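Local coordinates for protein Myo-inositol phosphohydrolase (Mitsuokella multacida, PDB 4WU3) that probably removes phosphate groups from phytate and lower inositol phosphates, as a tandem-repeat phytase of the protein tyrosine phosphatase-like family, at residues 115-120 and 203-208. The protein carries 2 engineered substitutions. Sequence-based numbering, arbitrary orientation.
Sequences QFYDVD and GANYFR
Strands 116-120 and 205-208 run parallel, 22° apart, joined by backbone bonds from N205 N to F116 O, D118 N to N205 O, F207 N to D118 O and D120 N to F207 O. F116 O takes a second hydrogen bond, from N205 ND2, 3.1 Å from F116 O and tilted well above its carbonyl plane; ND2 also bonds S114 O. With its CG set beside its own backbone N (chi1 -56°), N205 lies over the Y117 ring, CB 3.7 Å from the centroid in a CH-pi contact and the amide stacked 17° from the ring plane. On the other face of the sheet, Y206 OH donates to D120 OD2 at 2.7 Å, while D118 OD2 lies in plane at the edge of the Y206 ring, 3.4 Å from Y206 CD1. The R208 guanidinium lays a face over D120 OD2, a long charge contact without a directed N-H; NE bonds R122 O. A phenylalanine in place of Y206 would probably deprive D120 OD2 of this hydroxyl donor, though H126 NE2 also bonds that oxygen. In this PTP-like mixed sheet, strand 116-122 lies between strand 237-241 and strand 205-211, the outermost within this chain; F116 packs on helix 99-108, A204 and Y206 on helix 195-201, and F207 stacks on F228 of helix 219-230.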
ATOM      1  N   GLN A 115      25.948   1.643 -28.525  1.00 12.64           N
ATOM      2  CA  GLN A 115      26.257   1.599 -27.099  1.00 14.73           C
ATOM      3  C   GLN A 115      25.115   2.073 -26.188  1.00 13.28           C
ATOM      4  O   GLN A 115      25.279   2.171 -24.977  1.00 13.07           O
ATOM      5  CB  GLN A 115      27.515   2.416 -26.827  1.00 16.17           C
ATOM      6  CG  GLN A 115      28.769   1.620 -27.119  1.00 17.38           C
ATOM      7  CD  GLN A 115      28.872   1.230 -28.571  1.00 21.23           C
ATOM      8  OE1 GLN A 115      28.897   0.056 -28.927  1.00 22.97           O
ATOM      9  NE2 GLN A 115      28.970   2.220 -29.408  1.00 23.42           N
ATOM     10  N   PHE A 116      23.953   2.334 -26.771  1.00 12.90           N
ATOM     11  CA  PHE A 116      22.860   2.962 -26.044  1.00 11.45           C
ATOM     12  C   PHE A 116      21.789   1.919 -25.731  1.00 11.00           C
ATOM     13  O   PHE A 116      21.349   1.191 -26.621  1.00  9.51           O
ATOM     14  CB  PHE A 116      22.289   4.108 -26.886  1.00 11.05           C
ATOM     15  CG  PHE A 116      21.184   4.876 -26.216  1.00 11.10           C
ATOM     16  CD1 PHE A 116      21.461   5.956 -25.411  1.00 10.85           C
ATOM     17  CD2 PHE A 116      19.868   4.535 -26.424  1.00 11.08           C
ATOM     18  CE1 PHE A 116      20.445   6.663 -24.793  1.00 11.50           C
ATOM     19  CE2 PHE A 116      18.852   5.241 -25.821  1.00 11.09           C
ATOM     20  CZ  PHE A 116      19.140   6.307 -25.001  1.00 11.46           C
ATOM     21  N   TYR A 117      21.389   1.845 -24.460  1.00  9.87           N
ATOM     22  CA  TYR A 117      20.350   0.908 -24.025  1.00  9.04           C
ATOM     23  C   TYR A 117      19.146   1.662 -23.477  1.00  8.51           C
ATOM     24  O   TYR A 117      19.246   2.374 -22.490  1.00  9.08           O
ATOM     25  CB  TYR A 117      20.890  -0.063 -22.966  1.00  8.73           C
ATOM     26  CG  TYR A 117      21.925  -1.011 -23.519  1.00  9.34           C
ATOM     27  CD1 TYR A 117      23.220  -0.580 -23.750  1.00  9.31           C
ATOM     28  CD2 TYR A 117      21.606  -2.332 -23.840  1.00  9.92           C
ATOM     29  CE1 TYR A 117      24.171  -1.431 -24.279  1.00 10.05           C
ATOM     30  CE2 TYR A 117      22.564  -3.191 -24.377  1.00  9.51           C
ATOM     31  CZ  TYR A 117      23.845  -2.733 -24.583  1.00  9.56           C
ATOM     32  OH  TYR A 117      24.829  -3.557 -25.105  1.00 10.89           O
ATOM     33  N   ASP A 118      18.015   1.511 -24.151  1.00  8.12           N
ATOM     34  CA  ASP A 118      16.757   2.039 -23.688  1.00  7.84           C
ATOM     35  C   ASP A 118      16.209   1.060 -22.673  1.00  7.23           C
ATOM     36  O   ASP A 118      15.885  -0.078 -23.011  1.00  7.55           O
ATOM     37  CB  ASP A 118      15.793   2.187 -24.866  1.00  8.78           C
ATOM     38  CG  ASP A 118      14.388   2.569 -24.440  1.00  9.23           C
ATOM     39  OD1 ASP A 118      14.230   3.227 -23.387  1.00 10.87           O
ATOM     40  OD2 ASP A 118      13.435   2.216 -25.172  1.00  9.24           O
ATOM     41  N   VAL A 119      16.138   1.496 -21.422  1.00  6.38           N
ATOM     42  CA  VAL A 119      15.527   0.702 -20.374  1.00  6.16           C
ATOM     43  C   VAL A 119      14.130   1.230 -20.129  1.00  5.82           C
ATOM     44  O   VAL A 119      13.939   2.261 -19.468  1.00  5.71           O
ATOM     45  CB  VAL A 119      16.344   0.735 -19.069  1.00  6.53           C
ATOM     46  CG1 VAL A 119      15.692  -0.132 -18.005  1.00  6.66           C
ATOM     47  CG2 VAL A 119      17.774   0.267 -19.325  1.00  6.27           C
ATOM     48  N   ASP A 120      13.169   0.488 -20.674  1.00  5.79           N
ATOM     49  CA  ASP A 120      11.763   0.837 -20.685  1.00  5.73           C
ATOM     50  C   ASP A 120      11.062   0.220 -19.491  1.00  5.75           C
ATOM     51  O   ASP A 120      10.805  -0.983 -19.474  1.00  5.81           O
ATOM     52  CB  ASP A 120      11.148   0.304 -21.982  1.00  5.90           C
ATOM     53  CG  ASP A 120       9.676   0.592 -22.103  1.00  6.02           C
ATOM     54  OD1 ASP A 120       9.123   1.234 -21.193  1.00  5.57           O
ATOM     55  OD2 ASP A 120       9.072   0.170 -23.122  1.00  6.92           O
ATOM     56  N   GLY A 203      19.026   1.825 -34.403  1.00 15.74           N
ATOM     57  CA  GLY A 203      20.316   1.178 -34.171  1.00 15.12           C
ATOM     58  C   GLY A 203      20.678   1.047 -32.707  1.00 15.41           C
ATOM     59  O   GLY A 203      21.811   0.716 -32.370  1.00 16.55           O
ATOM     60  N   ALA A 204      19.718   1.302 -31.825  1.00 14.83           N
ATOM     61  CA  ALA A 204      19.986   1.246 -30.396  1.00 13.35           C
ATOM     62  C   ALA A 204      19.528  -0.072 -29.795  1.00 12.75           C
ATOM     63  O   ALA A 204      18.927  -0.902 -30.468  1.00 10.40           O
ATOM     64  CB  ALA A 204      19.319   2.419 -29.688  1.00 14.49           C
ATOM     65  N   ASN A 205      19.825  -0.258 -28.514  1.00 12.32           N
ATOM     66  CA  ASN A 205      19.429  -1.457 -27.797  1.00 11.82           C
ATOM     67  C   ASN A 205      18.240  -1.209 -26.875  1.00 12.08           C
ATOM     68  O   ASN A 205      17.955  -0.071 -26.513  1.00 11.48           O
ATOM     69  CB  ASN A 205      20.604  -1.947 -26.982  1.00 12.91           C
ATOM     70  CG  ASN A 205      21.818  -2.194 -27.835  1.00 13.96           C
ATOM     71  OD1 ASN A 205      21.912  -3.225 -28.496  1.00 14.98           O
ATOM     72  ND2 ASN A 205      22.752  -1.246 -27.837  1.00 13.37           N
ATOM     73  N   TYR A 206      17.564  -2.290 -26.486  1.00 11.46           N
ATOM     74  CA  TYR A 206      16.298  -2.210 -25.774  1.00 10.38           C
ATOM     75  C   TYR A 206      16.216  -3.239 -24.658  1.00 10.60           C
ATOM     76  O   TYR A 206      16.613  -4.391 -24.835  1.00 10.02           O
ATOM     77  CB  TYR A 206      15.148  -2.450 -26.749  1.00  9.72           C
ATOM     78  CG  TYR A 206      13.765  -2.339 -26.143  1.00 10.16           C
ATOM     79  CD1 TYR A 206      13.229  -1.101 -25.836  1.00  9.52           C
ATOM     80  CD2 TYR A 206      12.975  -3.472 -25.909  1.00 10.38           C
ATOM     81  CE1 TYR A 206      11.978  -0.983 -25.284  1.00  9.10           C
ATOM     82  CE2 TYR A 206      11.699  -3.353 -25.373  1.00  9.42           C
ATOM     83  CZ  TYR A 206      11.219  -2.102 -25.060  1.00  9.34           C
ATOM     84  OH  TYR A 206       9.967  -1.939 -24.532  1.00 10.15           O
ATOM     85  N   PHE A 207      15.680  -2.821 -23.518  1.00  9.37           N
ATOM     86  CA  PHE A 207      15.411  -3.732 -22.414  1.00  9.57           C
ATOM     87  C   PHE A 207      14.120  -3.307 -21.712  1.00  9.52           C
ATOM     88  O   PHE A 207      13.923  -2.129 -21.416  1.00 10.38           O
ATOM     89  CB  PHE A 207      16.575  -3.746 -21.433  1.00 10.14           C
ATOM     90  CG  PHE A 207      16.394  -4.707 -20.301  1.00 11.72           C
ATOM     91  CD1 PHE A 207      16.561  -6.068 -20.504  1.00 11.89           C
ATOM     92  CD2 PHE A 207      16.063  -4.254 -19.031  1.00 12.24           C
ATOM     93  CE1 PHE A 207      16.392  -6.967 -19.469  1.00 12.33           C
ATOM     94  CE2 PHE A 207      15.899  -5.150 -17.985  1.00 13.84           C
ATOM     95  CZ  PHE A 207      16.063  -6.511 -18.205  1.00 13.50           C
ATOM     96  N   ARG A 208      13.244  -4.267 -21.463  1.00  9.20           N
ATOM     97  CA  ARG A 208      11.935  -3.989 -20.892  1.00 10.09           C
ATOM     98  C   ARG A 208      11.774  -4.625 -19.524  1.00  9.96           C
ATOM     99  O   ARG A 208      12.122  -5.783 -19.322  1.00  9.41           O
ATOM    100  CB  ARG A 208      10.838  -4.528 -21.814  1.00 10.89           C
ATOM    101  CG  ARG A 208       9.413  -4.342 -21.304  1.00 11.08           C
ATOM    102  CD  ARG A 208       8.936  -2.911 -21.463  1.00 11.69           C
ATOM    103  NE  ARG A 208       7.484  -2.770 -21.294  1.00 11.01           N
ATOM    104  CZ  ARG A 208       6.588  -2.931 -22.267  1.00 11.34           C
ATOM    105  NH1 ARG A 208       6.977  -3.257 -23.486  1.00 12.61           N
ATOM    106  NH2 ARG A 208       5.291  -2.765 -22.024  1.00 10.38           N
TER